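Local coordinates for putative poly(3-hydroxybutyrate) depolymerase LpqC (Bordetella parapertussis 12822, PDB 3D0K), which probably acts as an esterase-type hydrolase of the alpha/beta hydrolase fold, related to enzymes that break down poly(3-hydroxybutyrate), at residues T10-I15 with I131-I136; G104-A109 with D117-A122; H167-A172 with Y206-L211; N223-P228 with P235-R240. All coordinates share one frame; numbering follows the deposited sequence.

Overall arrangement
The four contacts sample different parts of an alpha/beta hydrolase-like fold built round a mixed eight-stranded sheet. Along the chain contact 2 falls between the two segments of contact 1, and contacts 3 and 4 follow in series. Contact 1 joins helix 11-18 to the C-terminal end of helix 122-133. Contact 2 folds up the loop leading into that same helix, its centre about 24 Å from that of contact 1. Contact 3 pairs strands 168-172 and 209-213 within the central sheet. Contact 4, centred about 20 Å from contact 3, borders the probable active site, whereas contact 1, about 39 Å from it between centres and across the chain's centre, is remote from that site.

Contact 1 of 4, residues T10-I15 with I131-I136; sequences TNADRI and IRAAEI
Ala-12 and Ile-15, one helical turn apart, meet the last turn of helix 122-133 and the residues just after it. The methyl of Ala-12 lies against that of Ala-133, CB to CB 3.7 Å, and the CB of Ala-134 comes to 3.3 Å from the carbonyl O of Ala-12. Both branches of Ile-15 meet Ile-131, CG2 and CD1 each lying 4.2 Å from Ile-131 CG1, and the two side chains cross at about a right angle. CG2, anti to the backbone N, is also 3.9 Å from Ala-134 CB and 4.1 Å from Ile-136 CG1.

The two helix ends are themselves shaped by capping motifs. Thr-10 and Asp-13 form a capping box at the start of helix 11-18: Asp-13 N donates to Thr-10 OG1 at 3.1 Å, and Thr-10 N to Asp-13 OD2 at 3.0 Å, approaching from above the carboxylate plane. Helix 122-133 finishes in a Schellman motif, with Glu-135 at positive phi (66°), which turns the chain so that Ile-136 faces Ile-15. Further out, Ile-136 rests on Leu-84 and Ile-131 on Val-86 of strand 84-89, and Tyr-29 of strand 23-29 touches Ile-15. No hydrogen bond crosses, and the segments meet through van der Waals packing of small and branched aliphatic groups, one of them against a carbonyl O.

Contact 2 of 4, residues G104-A109 with D117-A122; sequences GRAFTA and DGWTYA. With SO4 (sulfate ion), chain F.
The carbonyl O of Gly-118 is gripped by two donors, a water at 2.9 Å and NH2 of Arg-114. That water ties Arg-105 across to it, accepting from Arg-105 NH2 at 3.2 Å, and it also donates a weak bond to Thr-120 OG1 at 3.4 Å. The Thr-120 hydroxyl has a stronger partner outside the two segments, Ser-100 O.

Direct bonding between the backbones comes from Thr-120 N, which donates to Gly-104 O at 2.9 Å with an N-H...O angle of 161°, the donor standing above the carbonyl plane. Each of two aromatic rings has its own partner. Gly-104 CA, in a residue of positive phi, lies over one face of the Tyr-121 ring, a CH-pi contact with 3.8 Å to the ring centroid. Ala-106 makes the second: its CB sits over the six-membered ring of Trp-119, 3.7 Å from the centroid and 14° off the normal. The polar ends of both rings are held from outside, Trp-119 NE1 by Arg-114 O and Tyr-121 OH by Asn-102 O. Away from the rings, Thr-108 OG1 donates to a sulfate, probably from the crystallisation liquor.

The loop links helix 97-100 to helix 122-133 along the chain, and Trp-119, Thr-120 and Tyr-121 pack on helix 149-160, where Phe-153 meets the Tyr-121 ring edge-to-face.

Contact 3 of 4, residues H167-A172 with Y206-L211; sequences HAVTAA and YPMTIL
Thr-170 and Thr-209 lie side by side and point the same way from two parallel strands. Both place OG1 anti to their own carbonyl carbon (chi1 -65° and -56°), which sets the two hydroxyls on the same flank, and one water bridges them, 3.0 Å from Thr-170 OG1 and 2.8 Å from Thr-209 OG1. That water also donates to Val-169 O. The methyl of Thr-170, CG2, reaches Leu-211 CB at 3.7 Å, the two side chains crossing obliquely.

Val-169 divides its methyls between two neighbours. CG2 packs on CE1 of the Tyr-206 ring at 3.7 Å, the side chains meeting at about a right angle. CG1 approaches the methyl CE of Met-208, a selenomethionine whose chain bends at its third torsion (-48°) to bring CE there. The Tyr-206 ring reaches back beside the start of strand 168-172, where the hydroxyl is hydrogen-bonded to Phe-166 O.

Three backbone bonds join the strands: Thr-209 N to Val-169 O and Ala-171 N to Thr-209 O, each 2.9 Å, then Leu-211 N to Ala-171 O at 2.8 Å. Before the strand, Pro-207 centres an inverse gamma turn, and its O takes a proton from a second water that accepts from Val-169 N. Met-158 of helix 149-160 covers Val-169, Tyr-206 and Met-208, and helix 273-286 covers Thr-170 and Leu-211. Two parallel strands linked through helix 197-205 form a beta-alpha-beta unit, the repeating element of the central sheet in alpha/beta hydrolases.

Contact 4 of 4, residues N223-P228 with P235-R240; sequences NLPSEP and PHRYAR. With SO4 (sulfate ion), chain E.
Two N-H groups of Arg-240 converge on the carbonyl O of Pro-225. NH1 donates at 2.9 Å, in the carbonyl plane and on a lone pair, with an N-H...O angle of 147°; the bond from NH2 is weak, at 3.2 Å. The extended chain from CG to NE carries the guanidinium across to the loop, where NH1 is also held by Gly-175 O and NE by Gly-234 O.

Van der Waals contact centres on Leu-224. Its CG is anti to the backbone N (chi1 178°), and from there CD1 touches Arg-237 CG at 3.6 Å and lies 3.9 Å above the centre of the Arg-237 guanidinium. Leu-224 and Arg-240 meet tip to tip, while CD2 nears Pro-235 O.

Arg-237 borders what is probably the Ser-His-Asp triad of an alpha/beta hydrolase: it touches His-271, and its NH2 forms a salt bridge with Asp-216.

Hydrogen bonds to a sulfate lie at the edge of the Arg-237 guanidinium. NE and NH1 both donate to O3 of the ion, each at 2.7 Å, and Gln-152 NE2 binds the same sulfate, which probably came from the crystallisation liquor. By contrast, the backbone N of Leu-224 is buried without a partner in the model.

Contact 1 of 4, residues T10-I15 with I131-I136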
# COMPACT_ATOMS: atom_id res chain seq x y z
N THR A 10 15.66 -14.78 -15.98
CA THR A 10 14.60 -14.80 -15.00
C THR A 10 14.27 -13.34 -14.65
O THR A 10 15.04 -12.41 -15.03
CB THR A 10 15.06 -15.53 -13.73
OG1 THR A 10 16.15 -14.78 -13.17
CG2 THR A 10 15.59 -16.95 -14.08
N ASN A 11 13.16 -13.15 -13.94
CA ASN A 11 12.80 -11.83 -13.40
C ASN A 11 13.90 -11.26 -12.51
O ASN A 11 14.16 -10.06 -12.56
CB ASN A 11 11.49 -11.87 -12.62
CG ASN A 11 10.27 -11.78 -13.53
OD1 ASN A 11 10.36 -11.25 -14.64
ND2 ASN A 11 9.14 -12.31 -13.07
N ALA A 12 14.57 -12.13 -11.74
CA ALA A 12 15.69 -11.65 -10.89
C ALA A 12 16.84 -11.14 -11.78
O ALA A 12 17.40 -10.08 -11.51
CB ALA A 12 16.18 -12.75 -9.97
N ASP A 13 17.17 -11.88 -12.85
CA ASP A 13 18.23 -11.44 -13.80
C ASP A 13 17.89 -10.10 -14.41
O ASP A 13 18.72 -9.22 -14.44
CB ASP A 13 18.48 -12.44 -14.93
CG ASP A 13 18.91 -13.81 -14.42
OD1 ASP A 13 19.66 -13.85 -13.41
OD2 ASP A 13 18.49 -14.84 -15.04
N ARG A 14 16.66 -9.96 -14.88
CA ARG A 14 16.17 -8.67 -15.43
C ARG A 14 16.32 -7.52 -14.46
O ARG A 14 16.85 -6.45 -14.82
CB ARG A 14 14.72 -8.78 -15.93
CG ARG A 14 14.71 -9.41 -17.31
CD ARG A 14 13.32 -9.45 -17.96
NE ARG A 14 12.61 -10.62 -17.48
CZ ARG A 14 12.69 -11.84 -18.01
NH1 ARG A 14 13.44 -12.08 -19.08
NH2 ARG A 14 12.00 -12.83 -17.45
N ILE A 15 15.92 -7.76 -13.22
CA ILE A 15 15.97 -6.74 -12.18
C ILE A 15 17.43 -6.37 -11.90
O ILE A 15 17.73 -5.22 -11.65
CB ILE A 15 15.23 -7.17 -10.87
CG1 ILE A 15 13.71 -7.16 -11.09
CG2 ILE A 15 15.60 -6.22 -9.68
CD1 ILE A 15 12.91 -7.76 -9.96
N ILE A 131 13.99 -8.92 -6.22
CA ILE A 131 14.96 -7.85 -5.90
C ILE A 131 16.07 -8.45 -5.05
O ILE A 131 17.26 -8.20 -5.27
CB ILE A 131 14.25 -6.65 -5.20
CG1 ILE A 131 13.31 -5.96 -6.20
CG2 ILE A 131 15.24 -5.61 -4.60
CD1 ILE A 131 12.52 -4.77 -5.62
N ARG A 132 15.67 -9.26 -4.08
CA ARG A 132 16.65 -9.99 -3.27
C ARG A 132 17.48 -11.05 -4.02
O ARG A 132 18.70 -11.14 -3.80
CB ARG A 132 15.92 -10.62 -2.08
CG ARG A 132 16.69 -10.65 -0.77
CD ARG A 132 15.71 -11.04 0.34
NE ARG A 132 15.25 -12.43 0.23
CZ ARG A 132 15.42 -13.35 1.18
NH1 ARG A 132 16.02 -13.04 2.33
NH2 ARG A 132 14.98 -14.59 0.98
N ALA A 133 16.86 -11.85 -4.88
CA ALA A 133 17.60 -12.81 -5.70
C ALA A 133 18.51 -12.08 -6.67
O ALA A 133 19.57 -12.59 -6.98
CB ALA A 133 16.65 -13.78 -6.45
N ALA A 134 18.15 -10.85 -7.07
CA ALA A 134 19.00 -10.05 -7.98
C ALA A 134 20.20 -9.49 -7.24
O ALA A 134 21.13 -8.97 -7.87
CB ALA A 134 18.15 -8.89 -8.56
N GLU A 135 20.17 -9.56 -5.90
CA GLU A 135 21.22 -9.02 -5.00
C GLU A 135 21.24 -7.49 -5.09
O GLU A 135 22.28 -6.86 -4.87
CB GLU A 135 22.63 -9.62 -5.27
CG GLU A 135 22.80 -11.11 -4.90
CD GLU A 135 24.24 -11.60 -5.07
OE1 GLU A 135 24.74 -11.73 -6.23
OE2 GLU A 135 24.91 -11.86 -4.05
N ILE A 136 20.10 -6.91 -5.46
CA ILE A 136 19.98 -5.46 -5.54
C ILE A 136 19.80 -4.89 -4.12
O ILE A 136 20.35 -3.84 -3.76
CB ILE A 136 18.82 -5.05 -6.50
CG1 ILE A 136 19.20 -5.36 -7.97
CG2 ILE A 136 18.43 -3.58 -6.31
CD1 ILE A 136 20.44 -4.61 -8.51

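Contact 2 of 4, residues G104-A109 with D117-A122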
# COMPACT_ATOMS: atom_id res chain seq x y z
N GLY A 104 -7.88 -6.39 -5.50
CA GLY A 104 -6.90 -7.51 -5.57
C GLY A 104 -7.26 -8.68 -6.50
O GLY A 104 -6.67 -9.75 -6.41
N ARG A 105 -8.23 -8.49 -7.40
CA ARG A 105 -8.73 -9.62 -8.24
C ARG A 105 -9.07 -10.86 -7.36
O ARG A 105 -8.63 -11.98 -7.66
CB ARG A 105 -7.67 -10.02 -9.31
CG ARG A 105 -7.80 -9.33 -10.62
CD ARG A 105 -6.91 -9.89 -11.74
NE ARG A 105 -7.52 -11.04 -12.35
CZ ARG A 105 -7.02 -12.27 -12.34
NH1 ARG A 105 -7.70 -13.25 -12.90
NH2 ARG A 105 -5.85 -12.53 -11.77
N ALA A 106 -9.78 -10.62 -6.25
CA ALA A 106 -10.04 -11.66 -5.25
C ALA A 106 -11.01 -12.73 -5.79
O ALA A 106 -11.06 -13.85 -5.26
CB ALA A 106 -10.60 -11.06 -4.01
N PHE A 107 -11.80 -12.37 -6.79
CA PHE A 107 -12.83 -13.28 -7.30
C PHE A 107 -12.56 -13.67 -8.70
O PHE A 107 -12.03 -12.89 -9.45
CB PHE A 107 -14.21 -12.62 -7.23
CG PHE A 107 -14.64 -12.33 -5.84
CD1 PHE A 107 -14.51 -11.04 -5.33
CD2 PHE A 107 -15.13 -13.35 -5.02
CE1 PHE A 107 -14.87 -10.77 -4.01
CE2 PHE A 107 -15.51 -13.10 -3.72
CZ PHE A 107 -15.39 -11.78 -3.20
N THR A 108 -12.95 -14.90 -9.06
CA THR A 108 -12.99 -15.31 -10.44
C THR A 108 -14.19 -14.59 -11.06
O THR A 108 -14.99 -13.95 -10.35
CB THR A 108 -13.20 -16.85 -10.60
OG1 THR A 108 -14.48 -17.22 -10.08
CG2 THR A 108 -12.09 -17.64 -9.90
N ALA A 109 -14.33 -14.72 -12.37
CA ALA A 109 -15.45 -14.12 -13.07
C ALA A 109 -16.81 -14.66 -12.60
O ALA A 109 -17.80 -13.93 -12.63
CB ALA A 109 -15.29 -14.31 -14.57
N ASP A 117 -2.75 -16.44 -2.96
CA ASP A 117 -1.48 -16.10 -3.59
C ASP A 117 -1.62 -15.70 -5.04
O ASP A 117 -0.66 -15.25 -5.67
CB ASP A 117 -0.37 -17.13 -3.36
CG ASP A 117 -0.86 -18.48 -3.24
OD1 ASP A 117 -1.42 -19.04 -4.24
OD2 ASP A 117 -0.64 -19.02 -2.11
N GLY A 118 -2.85 -15.77 -5.55
CA GLY A 118 -3.13 -15.29 -6.90
C GLY A 118 -3.65 -13.86 -6.92
O GLY A 118 -3.86 -13.29 -8.01
N TRP A 119 -3.89 -13.29 -5.75
CA TRP A 119 -4.44 -11.92 -5.71
C TRP A 119 -3.37 -10.92 -6.12
O TRP A 119 -2.16 -11.20 -6.01
CB TRP A 119 -5.02 -11.56 -4.32
CG TRP A 119 -6.18 -12.42 -3.84
CD1 TRP A 119 -6.65 -13.59 -4.41
CD2 TRP A 119 -6.97 -12.19 -2.69
NE1 TRP A 119 -7.71 -14.07 -3.67
CE2 TRP A 119 -7.93 -13.23 -2.62
CE3 TRP A 119 -6.99 -11.17 -1.72
CZ2 TRP A 119 -8.88 -13.29 -1.60
CZ3 TRP A 119 -7.95 -11.25 -0.68
CH2 TRP A 119 -8.86 -12.30 -0.64
N THR A 120 -3.81 -9.77 -6.63
CA THR A 120 -2.89 -8.71 -7.08
C THR A 120 -1.91 -8.36 -5.93
O THR A 120 -0.72 -8.10 -6.16
CB THR A 120 -3.66 -7.44 -7.50
OG1 THR A 120 -4.82 -7.80 -8.25
CG2 THR A 120 -2.74 -6.46 -8.36
N TYR A 121 -2.41 -8.39 -4.68
CA TYR A 121 -1.59 -8.02 -3.50
C TYR A 121 -0.33 -8.87 -3.37
O TYR A 121 0.69 -8.39 -2.86
CB TYR A 121 -2.38 -8.19 -2.22
CG TYR A 121 -3.76 -7.52 -2.25
CD1 TYR A 121 -3.93 -6.28 -2.86
CD2 TYR A 121 -4.87 -8.16 -1.67
CE1 TYR A 121 -5.22 -5.68 -2.92
CE2 TYR A 121 -6.15 -7.57 -1.69
CZ TYR A 121 -6.30 -6.34 -2.33
OH TYR A 121 -7.57 -5.75 -2.31
N ALA A 122 -0.45 -10.15 -3.74
CA ALA A 122 0.63 -11.15 -3.55
C ALA A 122 1.86 -10.89 -4.44
O ALA A 122 2.96 -11.44 -4.19
CB ALA A 122 0.08 -12.58 -3.83
S SO4 F . -14.56 -20.68 -11.53
O1 SO4 F . -14.71 -19.99 -10.25
O2 SO4 F . -15.17 -22.00 -11.39
O3 SO4 F . -15.27 -19.91 -12.55
O4 SO4 F . -13.17 -20.85 -11.95
O HOH W 1 -4.26 -10.85 -9.59

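Contact 3 of 4, residues H167-A172 with Y206-L211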
# COMPACT_ATOMS: atom_id res chain seq x y z
N HIS A 167 8.61 -4.55 7.10
CA HIS A 167 9.04 -3.91 8.36
C HIS A 167 8.08 -2.81 8.89
O HIS A 167 7.90 -2.64 10.12
CB HIS A 167 10.41 -3.31 8.13
CG HIS A 167 10.92 -2.51 9.29
ND1 HIS A 167 11.38 -3.10 10.45
CD2 HIS A 167 11.04 -1.17 9.46
CE1 HIS A 167 11.76 -2.15 11.29
NE2 HIS A 167 11.56 -0.97 10.71
N ALA A 168 7.48 -2.07 7.97
CA ALA A 168 6.54 -0.99 8.32
C ALA A 168 5.57 -0.85 7.19
O ALA A 168 5.94 -1.05 6.02
CB ALA A 168 7.28 0.35 8.54
N VAL A 169 4.32 -0.46 7.51
CA VAL A 169 3.24 -0.38 6.55
C VAL A 169 2.34 0.81 6.94
O VAL A 169 1.95 0.96 8.11
CB VAL A 169 2.36 -1.67 6.49
CG1 VAL A 169 1.19 -1.49 5.47
CG2 VAL A 169 3.25 -2.92 6.14
N THR A 170 2.08 1.65 5.97
CA THR A 170 1.21 2.81 6.11
C THR A 170 0.18 2.87 4.97
O THR A 170 0.53 2.86 3.79
CB THR A 170 2.03 4.07 6.10
OG1 THR A 170 2.86 4.08 7.26
CG2 THR A 170 1.09 5.32 6.11
N ALA A 171 -1.11 3.00 5.35
CA ALA A 171 -2.13 3.19 4.36
C ALA A 171 -2.64 4.62 4.54
O ALA A 171 -3.06 5.01 5.62
CB ALA A 171 -3.28 2.18 4.56
N ALA A 172 -2.54 5.42 3.49
CA ALA A 172 -2.78 6.82 3.62
C ALA A 172 -4.08 7.22 2.88
O ALA A 172 -4.23 6.92 1.69
CB ALA A 172 -1.57 7.61 3.07
N TYR A 206 -0.55 -6.27 13.74
CA TYR A 206 0.51 -5.61 13.00
C TYR A 206 0.51 -4.11 13.32
O TYR A 206 -0.57 -3.51 13.40
CB TYR A 206 0.37 -5.86 11.48
CG TYR A 206 1.69 -5.45 10.76
CD1 TYR A 206 1.91 -4.13 10.39
CD2 TYR A 206 2.71 -6.39 10.51
CE1 TYR A 206 3.08 -3.74 9.79
CE2 TYR A 206 3.91 -6.00 9.89
CZ TYR A 206 4.07 -4.66 9.52
OH TYR A 206 5.24 -4.26 8.89
N PRO A 207 1.69 -3.50 13.51
CA PRO A 207 1.70 -2.04 13.78
C PRO A 207 1.47 -1.14 12.54
O PRO A 207 2.28 -0.24 12.25
CB PRO A 207 3.09 -1.82 14.39
CG PRO A 207 3.96 -2.82 13.60
CD PRO A 207 3.05 -4.09 13.54
N MSE A 208 0.38 -1.36 11.84
CA MSE A 208 0.09 -0.62 10.64
C MSE A 208 -0.26 0.81 11.03
O MSE A 208 -0.97 0.97 11.99
CB MSE A 208 -1.16 -1.25 9.95
CG MSE A 208 -1.49 -0.49 8.68
SE MSE A 208 -2.81 -1.58 7.64
CE MSE A 208 -1.76 -3.18 7.83
N THR A 209 0.22 1.82 10.28
CA THR A 209 -0.22 3.22 10.45
C THR A 209 -1.35 3.48 9.46
O THR A 209 -1.24 3.21 8.24
CB THR A 209 0.92 4.23 10.17
OG1 THR A 209 2.02 3.93 11.02
CG2 THR A 209 0.49 5.68 10.41
N ILE A 210 -2.44 4.05 9.97
CA ILE A 210 -3.45 4.61 9.13
C ILE A 210 -3.16 6.08 9.11
O ILE A 210 -3.24 6.74 10.16
CB ILE A 210 -4.83 4.36 9.69
CG1 ILE A 210 -5.06 2.83 9.80
CG2 ILE A 210 -5.88 5.13 8.86
CD1 ILE A 210 -6.18 2.53 10.92
N LEU A 211 -2.76 6.61 7.94
CA LEU A 211 -2.34 8.01 7.87
C LEU A 211 -3.47 8.81 7.21
O LEU A 211 -3.81 8.55 6.03
CB LEU A 211 -1.07 8.18 7.08
CG LEU A 211 -0.25 9.46 7.12
CD1 LEU A 211 0.28 9.81 8.55
CD2 LEU A 211 0.97 9.36 6.16
O HOH W 2 4.21 0.09 10.41
O HOH W 3 4.10 2.63 9.61

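Contact 4 of 4, residues N223-P228 with P235-R240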
# COMPACT_ATOMS: atom_id res chain seq x y z
N ASN A 223 -14.78 11.02 -7.41
CA ASN A 223 -13.95 9.84 -7.27
C ASN A 223 -14.03 9.17 -5.89
O ASN A 223 -13.45 8.11 -5.68
CB ASN A 223 -12.51 10.19 -7.60
CG ASN A 223 -12.28 10.35 -9.10
OD1 ASN A 223 -13.22 10.26 -9.91
ND2 ASN A 223 -11.01 10.58 -9.48
N LEU A 224 -14.77 9.79 -4.97
CA LEU A 224 -14.95 9.24 -3.62
C LEU A 224 -15.84 8.00 -3.65
O LEU A 224 -16.97 8.08 -4.13
CB LEU A 224 -15.55 10.30 -2.70
CG LEU A 224 -15.86 9.97 -1.23
CD1 LEU A 224 -14.63 9.83 -0.35
CD2 LEU A 224 -16.81 11.02 -0.66
N PRO A 225 -15.35 6.85 -3.14
CA PRO A 225 -16.19 5.65 -3.14
C PRO A 225 -17.58 5.94 -2.55
O PRO A 225 -17.69 6.41 -1.41
CB PRO A 225 -15.39 4.65 -2.30
CG PRO A 225 -13.95 5.06 -2.53
CD PRO A 225 -14.01 6.58 -2.57
N SER A 226 -18.61 5.67 -3.34
CA SER A 226 -19.97 6.07 -3.00
C SER A 226 -20.99 4.95 -2.98
O SER A 226 -22.18 5.23 -2.90
CB SER A 226 -20.47 7.19 -3.96
OG SER A 226 -19.79 8.41 -3.68
N GLU A 227 -20.55 3.69 -3.05
CA GLU A 227 -21.46 2.55 -2.82
C GLU A 227 -21.92 2.49 -1.36
O GLU A 227 -21.26 3.05 -0.46
CB GLU A 227 -20.80 1.24 -3.23
CG GLU A 227 -20.81 1.05 -4.76
CD GLU A 227 -20.21 -0.29 -5.24
OE1 GLU A 227 -19.16 -0.72 -4.68
OE2 GLU A 227 -20.79 -0.90 -6.18
N PRO A 228 -23.06 1.81 -1.10
CA PRO A 228 -23.60 1.85 0.26
C PRO A 228 -22.61 1.42 1.35
O PRO A 228 -22.61 2.00 2.45
CB PRO A 228 -24.80 0.91 0.19
CG PRO A 228 -25.21 0.96 -1.25
CD PRO A 228 -23.92 1.00 -2.00
N PRO A 235 -18.94 10.21 5.78
CA PRO A 235 -19.17 11.09 4.61
C PRO A 235 -17.95 11.39 3.75
O PRO A 235 -18.11 11.88 2.62
CB PRO A 235 -19.72 12.38 5.25
CG PRO A 235 -19.19 12.35 6.67
CD PRO A 235 -19.01 10.91 7.07
N HIS A 236 -16.74 11.12 4.26
CA HIS A 236 -15.50 11.52 3.62
C HIS A 236 -14.38 10.62 4.12
O HIS A 236 -14.58 9.85 5.07
CB HIS A 236 -15.17 13.03 3.81
CG HIS A 236 -15.29 13.51 5.23
ND1 HIS A 236 -14.56 12.97 6.27
CD2 HIS A 236 -16.08 14.47 5.79
CE1 HIS A 236 -14.90 13.57 7.40
NE2 HIS A 236 -15.83 14.47 7.14
N ARG A 237 -13.19 10.71 3.52
CA ARG A 237 -12.17 9.71 3.80
C ARG A 237 -11.68 9.86 5.23
O ARG A 237 -11.32 8.87 5.85
CB ARG A 237 -10.99 9.85 2.83
CG ARG A 237 -11.41 9.68 1.33
CD ARG A 237 -10.19 9.64 0.44
NE ARG A 237 -10.55 9.44 -0.97
CZ ARG A 237 -11.01 10.39 -1.79
NH1 ARG A 237 -11.27 10.09 -3.06
NH2 ARG A 237 -11.16 11.65 -1.35
N TYR A 238 -11.63 11.09 5.73
CA TYR A 238 -11.09 11.31 7.07
C TYR A 238 -12.01 10.60 8.10
O TYR A 238 -11.52 9.87 8.99
CB TYR A 238 -10.98 12.82 7.32
CG TYR A 238 -10.50 13.21 8.72
CD1 TYR A 238 -9.34 12.64 9.27
CD2 TYR A 238 -11.18 14.20 9.45
CE1 TYR A 238 -8.89 13.00 10.53
CE2 TYR A 238 -10.75 14.57 10.74
CZ TYR A 238 -9.60 13.98 11.26
OH TYR A 238 -9.17 14.35 12.53
N ALA A 239 -13.34 10.78 7.98
CA ALA A 239 -14.28 10.02 8.85
C ALA A 239 -14.09 8.51 8.71
O ALA A 239 -14.15 7.79 9.71
CB ALA A 239 -15.73 10.36 8.56
N ARG A 240 -13.90 8.03 7.48
CA ARG A 240 -13.78 6.61 7.27
C ARG A 240 -12.55 6.03 7.93
O ARG A 240 -12.57 4.87 8.41
CB ARG A 240 -13.79 6.26 5.78
CG ARG A 240 -15.08 6.69 5.16
CD ARG A 240 -15.21 6.34 3.67
NE ARG A 240 -16.47 6.91 3.18
CZ ARG A 240 -16.82 7.02 1.90
NH1 ARG A 240 -16.00 6.63 0.95
NH2 ARG A 240 -17.97 7.58 1.57
S SO4 E . -10.06 6.30 -3.46
O1 SO4 E . -9.32 5.44 -2.53
O2 SO4 E . -11.19 5.50 -3.96
O3 SO4 E . -10.61 7.50 -2.89
O4 SO4 E . -9.33 6.59 -4.67